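Local coordinates for protein methylxanthine N1-demethylase NdmA (PDB 6ICN) that catalyses the N1-demethylation of caffeine to theobromine and formaldehyde as a Rieske non-heme iron oxygenase, the first step of caffeine degradation, at residues A[155-160]-A[281-286]; A[184-189]-A[251-256]; A[190-193]-A[199-202]; A[213-218]-A[335-340]; A[235-240]-A[264-269]. One frame throughout, in Å; residues are numbered along the deposited sequence.

Contact 1: residues A[155-160]-A[281-286]; sequences PYFSAA and FLIFAR
The F157 ring and the side chain of I283 cross obliquely, and only one methyl of the isoleucine does the touching. I283 CG2 sits 3.7 Å from F157 CZ and 3.8 Å from F157 CE2. It is an apolar contact, slanted to the ring. F157 holds CG anti to its backbone N (chi1 178°), which extends the ring from the loop toward strand 277-286. A type I beta turn runs from F157 to A160 and folds back over the same ring. The turn also brings A159 up to the strand, where its CB meets A285 CB head-on at 3.5 Å. I283 and A285, two residues apart, both point their CB toward the loop. The backbone of the strand pairs with F267 and V265 on strand 263-274. The F157 ring also meets F267 and packs edge-to-face with Y138. No hydrogen bond or charge joins the two segments. Polar ties from the loop to the sheet run elsewhere, from S158 N to N252 and from Y156 N to S246. The meeting with strand 277-286 itself therefore rests on apolar burial, with the A159 and A285 methyl carbons closer than is usual for such a pair.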
# COMPACT_ATOMS: atom_id res chain seq x y z
N PRO A 155 41.44 -5.80 -2.07
CA PRO A 155 41.64 -6.09 -0.64
C PRO A 155 41.90 -7.55 -0.28
O PRO A 155 41.50 -8.47 -1.00
CB PRO A 155 40.32 -5.61 -0.03
CG PRO A 155 39.94 -4.46 -0.88
CD PRO A 155 40.35 -4.83 -2.28
N TYR A 156 42.55 -7.74 0.86
CA TYR A 156 42.94 -9.05 1.36
C TYR A 156 41.83 -9.67 2.20
O TYR A 156 41.34 -9.05 3.15
CB TYR A 156 44.22 -8.91 2.17
CG TYR A 156 44.62 -10.10 3.03
CD1 TYR A 156 45.13 -11.25 2.46
CD2 TYR A 156 44.51 -10.04 4.42
CE1 TYR A 156 45.51 -12.33 3.26
CE2 TYR A 156 44.90 -11.11 5.22
CZ TYR A 156 45.39 -12.25 4.63
OH TYR A 156 45.77 -13.31 5.44
N PHE A 157 41.45 -10.90 1.86
CA PHE A 157 40.55 -11.75 2.63
C PHE A 157 41.34 -12.98 3.07
O PHE A 157 41.76 -13.78 2.23
CB PHE A 157 39.34 -12.14 1.76
CG PHE A 157 38.34 -13.06 2.42
CD1 PHE A 157 38.12 -13.04 3.79
CD2 PHE A 157 37.58 -13.92 1.63
CE1 PHE A 157 37.16 -13.89 4.38
CE2 PHE A 157 36.62 -14.75 2.21
CZ PHE A 157 36.41 -14.75 3.58
N SER A 158 41.54 -13.14 4.39
CA SER A 158 42.47 -14.16 4.88
C SER A 158 41.95 -15.58 4.68
O SER A 158 42.75 -16.53 4.60
CB SER A 158 42.77 -13.92 6.37
OG SER A 158 41.62 -14.12 7.19
N ALA A 159 40.64 -15.77 4.61
CA ALA A 159 40.06 -17.11 4.60
C ALA A 159 40.01 -17.74 3.23
O ALA A 159 39.74 -18.94 3.13
CB ALA A 159 38.64 -17.08 5.18
N ALA A 160 40.27 -16.97 2.17
CA ALA A 160 40.22 -17.53 0.83
C ALA A 160 41.23 -18.67 0.70
O ALA A 160 42.38 -18.55 1.13
CB ALA A 160 40.51 -16.44 -0.20
N PHE A 281 29.04 -5.31 1.95
CA PHE A 281 29.21 -6.74 1.77
C PHE A 281 29.84 -7.35 3.02
O PHE A 281 30.80 -6.79 3.57
CB PHE A 281 30.10 -7.03 0.54
CG PHE A 281 29.57 -6.43 -0.75
CD1 PHE A 281 29.84 -5.10 -1.08
CD2 PHE A 281 28.80 -7.20 -1.62
CE1 PHE A 281 29.35 -4.55 -2.27
CE2 PHE A 281 28.31 -6.65 -2.82
CZ PHE A 281 28.57 -5.33 -3.14
N LEU A 282 29.29 -8.48 3.46
CA LEU A 282 29.89 -9.29 4.51
C LEU A 282 30.09 -10.70 4.00
O LEU A 282 29.14 -11.33 3.49
CB LEU A 282 29.03 -9.33 5.79
CG LEU A 282 29.63 -10.25 6.89
CD1 LEU A 282 30.90 -9.61 7.46
CD2 LEU A 282 28.62 -10.54 8.00
N ILE A 283 31.32 -11.19 4.09
CA ILE A 283 31.64 -12.59 3.88
C ILE A 283 32.18 -13.11 5.20
O ILE A 283 33.01 -12.45 5.83
CB ILE A 283 32.69 -12.77 2.77
CG1 ILE A 283 32.27 -12.04 1.50
CG2 ILE A 283 32.91 -14.26 2.47
CD1 ILE A 283 33.29 -12.13 0.38
N PHE A 284 31.72 -14.28 5.64
CA PHE A 284 32.25 -14.81 6.89
C PHE A 284 32.63 -16.27 6.72
O PHE A 284 32.01 -17.01 5.96
CB PHE A 284 31.29 -14.61 8.10
CG PHE A 284 30.02 -15.40 8.02
CD1 PHE A 284 28.91 -14.89 7.37
CD2 PHE A 284 29.93 -16.65 8.61
CE1 PHE A 284 27.73 -15.61 7.31
CE2 PHE A 284 28.76 -17.40 8.54
CZ PHE A 284 27.66 -16.88 7.89
N ALA A 285 33.69 -16.65 7.43
CA ALA A 285 34.26 -17.99 7.33
C ALA A 285 34.41 -18.57 8.72
O ALA A 285 34.72 -17.85 9.67
CB ALA A 285 35.63 -17.98 6.63
N ARG A 286 34.19 -19.88 8.84
CA ARG A 286 34.28 -20.47 10.17
C ARG A 286 34.89 -21.85 10.10
O ARG A 286 34.64 -22.62 9.16
CB ARG A 286 32.92 -20.52 10.88
CG ARG A 286 31.86 -21.41 10.21
CD ARG A 286 30.51 -21.03 10.81
NE ARG A 286 29.46 -22.03 10.59
CZ ARG A 286 28.73 -22.12 9.49
NH1 ARG A 286 28.93 -21.28 8.47
NH2 ARG A 286 27.77 -23.04 9.41

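Contact 2: residues A[184-189]-A[251-256]; sequences ENFTDF and INLEVS. With CFF (caffeine), chain F.
The F186 ring touches both strand 250-257 and the substrate: I251 packs obliquely against it, while caffeine methyl C10 stands over the centre of one face, 3.5 Å above the plane. C10 is the methyl on N1, the group this enzyme removes. It also lies 3.1 Å from F186 O. A chi1 of -163° swings the F186 ring away from its own N and carries it out from the end of helix 179-186 toward the sheet. I251 CD1 touches F186 CB at 3.5 Å, and I251 CG2 meets F186 CE1 at 3.7 Å. The two side chains run alongside each other, antiparallel. T187 CG2 closes on I251 CD1 at 3.6 Å, while its OG1 bonds W183 O. L253 CD2 reaches F186 CE1 more loosely, at 4.3 Å. With an alanine here in place of F186, C10 would probably lose its aromatic floor and a gap would open beside I251. This wall of the caffeine pocket is mainly apolar, with one carbonyl, F186 O, near the N1 methyl, consistent with placing that methyl by contact.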
# COMPACT_ATOMS: atom_id res chain seq x y z
N GLU A 184 34.46 3.17 10.30
CA GLU A 184 34.69 3.52 11.69
C GLU A 184 33.72 2.79 12.62
O GLU A 184 34.10 2.37 13.71
CB GLU A 184 34.58 5.04 11.86
CG GLU A 184 35.64 5.77 11.06
CD GLU A 184 35.72 7.24 11.37
OE1 GLU A 184 35.22 7.64 12.45
OE2 GLU A 184 36.24 8.00 10.52
N ASN A 185 32.47 2.59 12.18
CA ASN A 185 31.53 1.82 12.99
C ASN A 185 32.01 0.38 13.18
O ASN A 185 31.88 -0.19 14.27
CB ASN A 185 30.14 1.86 12.33
CG ASN A 185 29.15 0.93 13.00
OD1 ASN A 185 28.79 -0.11 12.44
ND2 ASN A 185 28.72 1.27 14.22
N PHE A 186 32.60 -0.22 12.14
CA PHE A 186 32.98 -1.62 12.24
C PHE A 186 34.15 -1.83 13.20
O PHE A 186 34.20 -2.86 13.89
CB PHE A 186 33.33 -2.16 10.85
CG PHE A 186 33.34 -3.66 10.78
CD1 PHE A 186 34.49 -4.37 11.11
CD2 PHE A 186 32.20 -4.36 10.40
CE1 PHE A 186 34.51 -5.76 11.05
CE2 PHE A 186 32.21 -5.75 10.35
CZ PHE A 186 33.36 -6.45 10.67
N THR A 187 35.08 -0.88 13.27
CA THR A 187 36.30 -1.02 14.05
C THR A 187 36.23 -0.29 15.39
O THR A 187 37.26 -0.14 16.05
CB THR A 187 37.50 -0.49 13.26
OG1 THR A 187 37.30 0.89 12.94
CG2 THR A 187 37.72 -1.29 11.95
N ASP A 188 35.06 0.19 15.78
CA ASP A 188 34.92 1.02 16.96
C ASP A 188 34.74 0.14 18.19
O ASP A 188 33.74 -0.56 18.31
CB ASP A 188 33.72 1.95 16.78
CG ASP A 188 33.53 2.90 17.92
OD1 ASP A 188 33.25 2.43 19.04
OD2 ASP A 188 33.61 4.13 17.67
N PHE A 189 35.72 0.20 19.11
CA PHE A 189 35.70 -0.61 20.32
C PHE A 189 34.72 -0.08 21.38
O PHE A 189 34.26 -0.85 22.22
CB PHE A 189 37.10 -0.68 20.95
CG PHE A 189 38.20 -1.17 20.02
CD1 PHE A 189 37.93 -1.93 18.89
CD2 PHE A 189 39.54 -0.88 20.31
CE1 PHE A 189 38.97 -2.38 18.05
CE2 PHE A 189 40.58 -1.32 19.48
CZ PHE A 189 40.29 -2.07 18.35
N ILE A 251 37.73 -4.47 5.64
CA ILE A 251 38.18 -4.95 6.94
C ILE A 251 38.16 -6.47 6.97
O ILE A 251 37.11 -7.09 6.76
CB ILE A 251 37.33 -4.38 8.09
CG1 ILE A 251 37.41 -2.85 8.10
CG2 ILE A 251 37.75 -4.98 9.43
CD1 ILE A 251 36.24 -2.24 8.83
N ASN A 252 39.32 -7.08 7.27
CA ASN A 252 39.43 -8.51 7.50
C ASN A 252 39.67 -8.71 8.99
O ASN A 252 40.72 -8.29 9.52
CB ASN A 252 40.56 -9.12 6.67
CG ASN A 252 40.60 -10.64 6.76
OD1 ASN A 252 39.98 -11.34 5.96
ND2 ASN A 252 41.35 -11.15 7.74
N LEU A 253 38.70 -9.30 9.69
CA LEU A 253 38.78 -9.52 11.13
C LEU A 253 38.85 -11.02 11.41
O LEU A 253 37.88 -11.75 11.19
CB LEU A 253 37.59 -8.87 11.85
CG LEU A 253 37.41 -9.23 13.33
CD1 LEU A 253 38.67 -8.89 14.14
CD2 LEU A 253 36.19 -8.51 13.92
N GLU A 254 39.99 -11.48 11.92
CA GLU A 254 40.15 -12.88 12.31
C GLU A 254 39.91 -13.00 13.81
O GLU A 254 40.62 -12.37 14.60
CB GLU A 254 41.54 -13.40 11.95
CG GLU A 254 41.80 -13.47 10.46
CD GLU A 254 43.26 -13.80 10.15
OE1 GLU A 254 44.06 -12.87 9.89
OE2 GLU A 254 43.61 -15.00 10.19
N VAL A 255 38.91 -13.78 14.20
CA VAL A 255 38.56 -13.99 15.60
C VAL A 255 38.96 -15.40 16.01
O VAL A 255 38.49 -16.39 15.44
CB VAL A 255 37.06 -13.77 15.88
CG1 VAL A 255 36.77 -13.91 17.37
CG2 VAL A 255 36.60 -12.41 15.37
N SER A 256 39.83 -15.50 17.02
CA SER A 256 39.98 -16.74 17.77
C SER A 256 38.98 -16.69 18.92
O SER A 256 39.24 -16.07 19.95
CB SER A 256 41.42 -16.91 18.24
OG SER A 256 42.32 -16.68 17.17
N1 CFF F . 31.52 -6.42 14.10
C2 CFF F . 32.15 -7.21 15.03
C10 CFF F . 31.93 -5.04 13.92
C6 CFF F . 30.51 -6.91 13.37
N3 CFF F . 31.76 -8.49 15.21
O11 CFF F . 33.04 -6.76 15.69
C12 CFF F . 32.42 -9.34 16.20
C4 CFF F . 30.74 -8.99 14.47
C5 CFF F . 30.12 -8.22 13.55
N9 CFF F . 30.17 -10.20 14.44
O13 CFF F . 29.96 -6.21 12.55
N7 CFF F . 29.18 -8.97 12.95
C8 CFF F . 29.20 -10.19 13.50
C14 CFF F . 28.18 -8.79 11.91

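Contact 3: residues A[190-193]-A[199-202]; sequences SHFA and TLFD. With CO (cobalt (II) ion), chain E; CFF (caffeine), chain F.
H191 NE2 binds the cobalt(II) ion at 2.1 Å, and the next residue, F192, stacks on F201. With H196 and D307, H191 forms the facial triad of two histidines and one carboxylate known from Rieske oxygenases; cobalt probably stands in for the catalytic iron. A water also binds the metal, at 2.1 Å. The F192 and F201 rings form an offset stack, with centroids 4.7 Å apart and planes at 13°. F192 CB also lies over the F201 face, 3.8 Å from its centroid, a CH-pi contact. H191 CE1 lies above the rim of the other F192 face, so the ring is sandwiched between the metal ligand and F201. L200 CD1 comes in at the F192 edge, 3.7 Å from F192 CD1. That edge also faces the substrate: F192 CE1 is 3.6 Å from caffeine O11. A serine in place of F192 would probably leave F201 without its stacking partner and open a gap beside caffeine O11. L200 reaches caffeine with its other branch, CD2 lying 3.9 Å from methyl C12.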
# COMPACT_ATOMS: atom_id res chain seq x y z
N SER A 190 34.38 1.21 21.33
CA SER A 190 33.62 1.87 22.39
C SER A 190 32.10 1.67 22.30
O SER A 190 31.41 1.81 23.32
CB SER A 190 33.91 3.37 22.36
OG SER A 190 35.25 3.63 22.76
N HIS A 191 31.55 1.38 21.11
CA HIS A 191 30.10 1.38 20.98
C HIS A 191 29.46 0.04 21.33
O HIS A 191 28.25 0.01 21.58
CB HIS A 191 29.69 1.78 19.55
CG HIS A 191 29.76 0.67 18.55
ND1 HIS A 191 30.94 0.17 18.05
CD2 HIS A 191 28.77 -0.03 17.93
CE1 HIS A 191 30.69 -0.80 17.19
NE2 HIS A 191 29.38 -0.93 17.08
N PHE A 192 30.25 -1.05 21.37
CA PHE A 192 29.67 -2.37 21.58
C PHE A 192 28.77 -2.39 22.80
O PHE A 192 27.66 -2.93 22.77
CB PHE A 192 30.77 -3.44 21.73
CG PHE A 192 31.59 -3.68 20.48
CD1 PHE A 192 31.06 -4.33 19.38
CD2 PHE A 192 32.92 -3.29 20.42
CE1 PHE A 192 31.81 -4.57 18.25
CE2 PHE A 192 33.69 -3.53 19.28
CZ PHE A 192 33.13 -4.17 18.19
N ALA A 193 29.22 -1.76 23.89
CA ALA A 193 28.46 -1.80 25.13
C ALA A 193 27.13 -1.07 25.03
O ALA A 193 26.20 -1.40 25.77
CB ALA A 193 29.29 -1.22 26.28
N THR A 199 24.34 -8.60 22.69
CA THR A 199 24.68 -9.26 21.45
C THR A 199 26.17 -9.48 21.28
O THR A 199 26.60 -10.60 20.97
CB THR A 199 24.11 -8.42 20.30
OG1 THR A 199 22.70 -8.22 20.54
CG2 THR A 199 24.30 -9.10 18.97
N LEU A 200 26.98 -8.43 21.45
CA LEU A 200 28.43 -8.55 21.33
C LEU A 200 29.17 -8.31 22.63
O LEU A 200 30.16 -9.00 22.90
CB LEU A 200 28.96 -7.57 20.26
CG LEU A 200 28.68 -8.06 18.84
CD1 LEU A 200 29.09 -7.02 17.80
CD2 LEU A 200 29.37 -9.40 18.60
N PHE A 201 28.74 -7.37 23.46
CA PHE A 201 29.49 -7.02 24.66
C PHE A 201 28.57 -6.97 25.86
O PHE A 201 27.36 -6.75 25.74
CB PHE A 201 30.20 -5.67 24.51
CG PHE A 201 31.63 -5.77 24.06
CD1 PHE A 201 31.96 -6.45 22.88
CD2 PHE A 201 32.65 -5.17 24.79
CE1 PHE A 201 33.28 -6.53 22.45
CE2 PHE A 201 33.97 -5.25 24.37
CZ PHE A 201 34.29 -5.93 23.20
N ASP A 202 29.16 -7.17 27.04
CA ASP A 202 28.50 -6.78 28.28
C ASP A 202 28.34 -5.26 28.29
O ASP A 202 29.26 -4.54 27.87
CB ASP A 202 29.32 -7.20 29.51
CG ASP A 202 29.18 -8.67 29.83
OD1 ASP A 202 28.24 -9.33 29.33
OD2 ASP A 202 30.00 -9.17 30.62
CO CO E . 28.24 -2.08 15.74
N1 CFF F . 31.52 -6.42 14.10
C2 CFF F . 32.15 -7.21 15.03
C10 CFF F . 31.93 -5.04 13.92
C6 CFF F . 30.51 -6.91 13.37
N3 CFF F . 31.76 -8.49 15.21
O11 CFF F . 33.04 -6.76 15.69
C12 CFF F . 32.42 -9.34 16.20
C4 CFF F . 30.74 -8.99 14.47
C5 CFF F . 30.12 -8.22 13.55
N9 CFF F . 30.17 -10.20 14.44
O13 CFF F . 29.96 -6.21 12.55
N7 CFF F . 29.18 -8.97 12.95
C8 CFF F . 29.20 -10.19 13.50
C14 CFF F . 28.18 -8.79 11.91
O HOH W 1 29.84 -2.34 14.41

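Contact 4: residues A[213-218]-A[335-340]; sequences MDRFNG and YRKWLR
K337 is the first residue of segment 335-340 to meet R215, and it does so through its aliphatic chain. Its CG lies at the edge of the R215 guanidinium, near the plane, 4.5 Å from NH1. The two charges stay apart, with K337 NZ 5.5 Å from R215 NH1. W338 follows and carries the contact. The R215 guanidinium stacks face to face on the indole, planes at 6°, and R215 CZ is 3.7 Å from the centroid of the five-membered ring: a cation-pi stack. R215 CD covers the six-membered ring, 3.6 Å from its centroid. The arginine chain is extended from CG to NE, which lets it run along the indole face in the reverse direction to the tryptophan. W338 CH2, at the far end, reaches G218 C at 3.8 Å, where the chain turns after the strand. W338 NE1 is bonded to A356 O, which probably sets the rotation of the ring. Further on, E341 forms a salt bridge with R215 NH2 and so probably balances the charge over the indole. The stack joins helix 330-348 to strand 214-216, outermost within this chain in the antiparallel sheet of a Rieske oxygenase catalytic domain, whose fold is of the helix-grip type.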
# COMPACT_ATOMS: atom_id res chain seq x y z
N MET A 213 49.02 0.32 16.26
CA MET A 213 48.53 0.16 14.89
C MET A 213 49.68 0.29 13.92
O MET A 213 50.44 1.26 13.97
CB MET A 213 47.45 1.20 14.55
CG MET A 213 46.24 1.15 15.44
SD MET A 213 45.12 2.52 15.12
CE MET A 213 44.45 2.02 13.51
N ASP A 214 49.80 -0.68 13.02
CA ASP A 214 50.84 -0.69 12.00
C ASP A 214 50.24 -0.46 10.62
O ASP A 214 49.16 -1.00 10.31
CB ASP A 214 51.58 -2.03 11.97
CG ASP A 214 52.19 -2.38 13.30
OD1 ASP A 214 52.62 -1.45 14.03
OD2 ASP A 214 52.24 -3.59 13.62
N ARG A 215 50.95 0.30 9.79
CA ARG A 215 50.68 0.37 8.36
C ARG A 215 51.67 -0.54 7.65
O ARG A 215 52.88 -0.43 7.86
CB ARG A 215 50.81 1.78 7.81
CG ARG A 215 50.07 2.89 8.55
CD ARG A 215 50.29 4.14 7.78
NE ARG A 215 49.68 5.34 8.37
CZ ARG A 215 49.78 6.54 7.83
NH1 ARG A 215 49.21 7.59 8.42
NH2 ARG A 215 50.48 6.71 6.71
N PHE A 216 51.16 -1.42 6.81
CA PHE A 216 52.03 -2.32 6.06
C PHE A 216 51.31 -2.72 4.78
O PHE A 216 50.17 -3.21 4.84
CB PHE A 216 52.40 -3.55 6.89
CG PHE A 216 53.43 -4.43 6.24
CD1 PHE A 216 54.76 -4.07 6.23
CD2 PHE A 216 53.05 -5.62 5.63
CE1 PHE A 216 55.71 -4.88 5.63
CE2 PHE A 216 54.00 -6.43 5.03
CZ PHE A 216 55.32 -6.05 5.03
N ASN A 217 51.96 -2.49 3.64
CA ASN A 217 51.43 -2.90 2.33
C ASN A 217 50.03 -2.34 2.08
O ASN A 217 49.17 -3.01 1.51
CB ASN A 217 51.41 -4.43 2.20
CG ASN A 217 52.80 -5.02 2.04
OD1 ASN A 217 53.77 -4.31 1.75
ND2 ASN A 217 52.90 -6.33 2.21
N GLY A 218 49.81 -1.09 2.50
CA GLY A 218 48.52 -0.47 2.28
C GLY A 218 47.41 -0.97 3.18
O GLY A 218 46.23 -0.77 2.87
N TYR A 335 42.78 6.30 11.34
CA TYR A 335 42.13 6.11 10.04
C TYR A 335 41.94 7.44 9.32
O TYR A 335 42.30 7.58 8.15
CB TYR A 335 40.78 5.42 10.26
CG TYR A 335 39.96 5.15 9.01
CD1 TYR A 335 40.38 4.22 8.07
CD2 TYR A 335 38.73 5.78 8.81
CE1 TYR A 335 39.62 3.94 6.94
CE2 TYR A 335 37.96 5.51 7.69
CZ TYR A 335 38.40 4.59 6.77
OH TYR A 335 37.64 4.33 5.65
N ARG A 336 41.35 8.43 10.01
CA ARG A 336 41.12 9.73 9.38
C ARG A 336 42.43 10.38 8.95
O ARG A 336 42.49 11.01 7.89
CB ARG A 336 40.35 10.62 10.35
CG ARG A 336 38.92 10.13 10.62
CD ARG A 336 38.21 10.97 11.68
NE ARG A 336 36.84 10.50 11.84
CZ ARG A 336 35.85 11.17 12.44
NH1 ARG A 336 36.06 12.39 12.96
NH2 ARG A 336 34.65 10.62 12.51
N LYS A 337 43.48 10.21 9.77
CA LYS A 337 44.79 10.77 9.45
C LYS A 337 45.35 10.17 8.16
O LYS A 337 45.83 10.89 7.28
CB LYS A 337 45.74 10.52 10.61
CG LYS A 337 47.17 11.04 10.37
CD LYS A 337 48.01 10.84 11.61
CE LYS A 337 49.46 11.18 11.34
NZ LYS A 337 50.27 11.04 12.58
N TRP A 338 45.28 8.83 8.04
CA TRP A 338 45.79 8.19 6.83
C TRP A 338 44.98 8.59 5.60
O TRP A 338 45.54 8.89 4.54
CB TRP A 338 45.82 6.68 6.99
CG TRP A 338 46.74 5.97 6.00
CD1 TRP A 338 47.45 6.53 4.98
CD2 TRP A 338 47.04 4.58 5.98
NE1 TRP A 338 48.18 5.56 4.32
CE2 TRP A 338 47.95 4.35 4.92
CE3 TRP A 338 46.64 3.50 6.77
CZ2 TRP A 338 48.43 3.08 4.62
CZ3 TRP A 338 47.12 2.24 6.49
CH2 TRP A 338 48.02 2.04 5.41
N LEU A 339 43.64 8.61 5.72
CA LEU A 339 42.83 9.04 4.57
C LEU A 339 43.21 10.45 4.13
O LEU A 339 43.29 10.73 2.92
CB LEU A 339 41.34 8.99 4.91
CG LEU A 339 40.70 7.61 5.05
CD1 LEU A 339 39.19 7.79 5.26
CD2 LEU A 339 40.96 6.75 3.84
N ARG A 340 43.42 11.36 5.08
CA ARG A 340 43.85 12.73 4.76
C ARG A 340 45.17 12.71 3.99
O ARG A 340 45.32 13.44 2.99
CB ARG A 340 43.99 13.58 6.04
CG ARG A 340 44.22 15.09 5.79
CD ARG A 340 44.42 15.93 7.07
NE ARG A 340 43.79 15.31 8.25
CZ ARG A 340 44.42 14.99 9.39
NH1 ARG A 340 45.73 15.17 9.54
NH2 ARG A 340 43.68 14.45 10.38

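Contact 5: residues A[235-240]-A[264-269]; sequences QAPIGS and HVLFNV. With CFF (caffeine), chain F.
P237 lies against H264 and L266 at the centre of an inverse gamma turn, just ahead of strand 239-246. The pyrrolidine ring leans its CG-CB edge over the imidazole. P237 CG stands over one H264 face, 3.9 Å from the centroid and 28° off the normal, a CH-pi contact. With chi1 at -165°, H264 lifts its imidazole from strand 263-274 toward the proline. L266 CD2 borders that imidazole in its plane. The other branch, L266 CD1, is 4.4 Å from P237 CB and 3.4 Å from caffeine C4, so it rests on the xanthine. P237 CG also touches caffeine N9, at 3.6 Å. Further out, F299 of helix 293-313 packs on P237, and the H296 ring meets that of H264. The backbone of L266 pairs with L253 in the sheet. A weak bond from I238 N to A236 O closes the turn. The turn leaves the carbonyl of its central residue beside the substrate: P237 O lies 3.3 Å from caffeine methyl C12.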
# COMPACT_ATOMS: atom_id res chain seq x y z
N GLN A 235 27.28 -18.11 19.35
CA GLN A 235 27.60 -17.78 17.96
C GLN A 235 28.16 -16.37 17.79
O GLN A 235 28.54 -16.01 16.67
CB GLN A 235 26.37 -17.96 17.06
CG GLN A 235 25.28 -16.90 17.22
CD GLN A 235 24.24 -17.27 18.27
OE1 GLN A 235 24.55 -17.96 19.25
NE2 GLN A 235 23.00 -16.81 18.08
N ALA A 236 28.22 -15.57 18.85
CA ALA A 236 28.87 -14.28 18.77
C ALA A 236 30.36 -14.48 18.50
O ALA A 236 31.02 -15.21 19.26
CB ALA A 236 28.67 -13.48 20.06
N PRO A 237 30.92 -13.88 17.43
CA PRO A 237 32.37 -13.97 17.23
C PRO A 237 33.12 -13.07 18.19
O PRO A 237 33.53 -11.96 17.83
CB PRO A 237 32.57 -13.52 15.77
CG PRO A 237 31.18 -13.61 15.14
CD PRO A 237 30.24 -13.29 16.26
N ILE A 238 33.30 -13.54 19.42
CA ILE A 238 33.99 -12.79 20.47
C ILE A 238 35.23 -13.57 20.89
O ILE A 238 35.14 -14.77 21.19
CB ILE A 238 33.06 -12.52 21.67
CG1 ILE A 238 32.11 -11.36 21.36
CG2 ILE A 238 33.87 -12.24 22.92
CD1 ILE A 238 32.80 -10.01 21.26
N GLY A 239 36.38 -12.90 20.89
CA GLY A 239 37.62 -13.54 21.28
C GLY A 239 38.82 -12.64 21.04
O GLY A 239 38.73 -11.43 21.23
N SER A 240 39.96 -13.23 20.64
CA SER A 240 41.12 -12.43 20.27
C SER A 240 40.98 -11.97 18.82
O SER A 240 40.85 -12.79 17.92
CB SER A 240 42.40 -13.25 20.45
OG SER A 240 43.49 -12.55 19.86
N HIS A 264 37.00 -17.77 13.41
CA HIS A 264 35.85 -17.16 12.74
C HIS A 264 36.36 -15.88 12.09
O HIS A 264 36.98 -15.06 12.77
CB HIS A 264 34.72 -16.88 13.75
CG HIS A 264 33.38 -16.58 13.13
ND1 HIS A 264 32.35 -17.50 13.09
CD2 HIS A 264 32.90 -15.45 12.55
CE1 HIS A 264 31.29 -16.95 12.51
NE2 HIS A 264 31.60 -15.71 12.18
N VAL A 265 36.15 -15.72 10.78
CA VAL A 265 36.69 -14.58 10.04
C VAL A 265 35.52 -13.76 9.50
O VAL A 265 34.61 -14.32 8.89
CB VAL A 265 37.60 -15.02 8.89
CG1 VAL A 265 38.22 -13.81 8.21
CG2 VAL A 265 38.69 -15.98 9.40
N LEU A 266 35.57 -12.45 9.71
CA LEU A 266 34.60 -11.52 9.15
C LEU A 266 35.29 -10.62 8.14
O LEU A 266 36.29 -9.97 8.47
CB LEU A 266 33.94 -10.67 10.23
CG LEU A 266 33.25 -11.44 11.35
CD1 LEU A 266 33.05 -10.52 12.54
CD2 LEU A 266 31.90 -11.98 10.86
N PHE A 267 34.78 -10.58 6.92
CA PHE A 267 35.32 -9.73 5.88
C PHE A 267 34.22 -8.76 5.48
O PHE A 267 33.19 -9.17 4.91
CB PHE A 267 35.82 -10.55 4.69
CG PHE A 267 36.33 -9.74 3.54
CD1 PHE A 267 37.61 -9.18 3.57
CD2 PHE A 267 35.55 -9.54 2.41
CE1 PHE A 267 38.08 -8.45 2.50
CE2 PHE A 267 36.02 -8.80 1.31
CZ PHE A 267 37.29 -8.26 1.36
N ASN A 268 34.41 -7.49 5.80
CA ASN A 268 33.39 -6.48 5.55
C ASN A 268 33.97 -5.39 4.66
O ASN A 268 35.06 -4.87 4.94
CB ASN A 268 32.87 -5.89 6.87
CG ASN A 268 31.58 -5.09 6.67
OD1 ASN A 268 31.64 -3.87 6.50
ND2 ASN A 268 30.41 -5.77 6.68
N VAL A 269 33.26 -5.06 3.58
CA VAL A 269 33.72 -3.99 2.69
C VAL A 269 32.51 -3.19 2.18
O VAL A 269 31.44 -3.75 1.91
CB VAL A 269 34.57 -4.57 1.53
CG1 VAL A 269 33.79 -5.66 0.73
CG2 VAL A 269 35.11 -3.46 0.62
N1 CFF F . 31.52 -6.42 14.10
C2 CFF F . 32.15 -7.21 15.03
C10 CFF F . 31.93 -5.04 13.92
C6 CFF F . 30.51 -6.91 13.37
N3 CFF F . 31.76 -8.49 15.21
O11 CFF F . 33.04 -6.76 15.69
C12 CFF F . 32.42 -9.34 16.20
C4 CFF F . 30.74 -8.99 14.47
C5 CFF F . 30.12 -8.22 13.55
N9 CFF F . 30.17 -10.20 14.44
O13 CFF F . 29.96 -6.21 12.55
N7 CFF F . 29.18 -8.97 12.95
C8 CFF F . 29.20 -10.19 13.50
C14 CFF F . 28.18 -8.79 11.91

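Overall arrangement
Contacts 2, 3 and 5 all touch caffeine, and the centres of contacts 2 and 5 are 7 Å apart. Their strands pair directly, V255 N lying 2.7 Å from H264 O. Contact 3 brings the metal: caffeine C10 is 5.1 Å from the cobalt ion. D188 in contact 2 bonds H191 N, and its OD2 also bonds H102, a cluster-pocket residue of the second subunit. This is consistent with electron transfer between subunits, as in other Rieske oxygenases. Contact 1 lies behind the same sheet, 12 Å from contact 2 between centres, linked by S158 N to N252 OD1. Contact 4 lies away from the pocket, and E184 ties it to contact 2 through a salt bridge with R336.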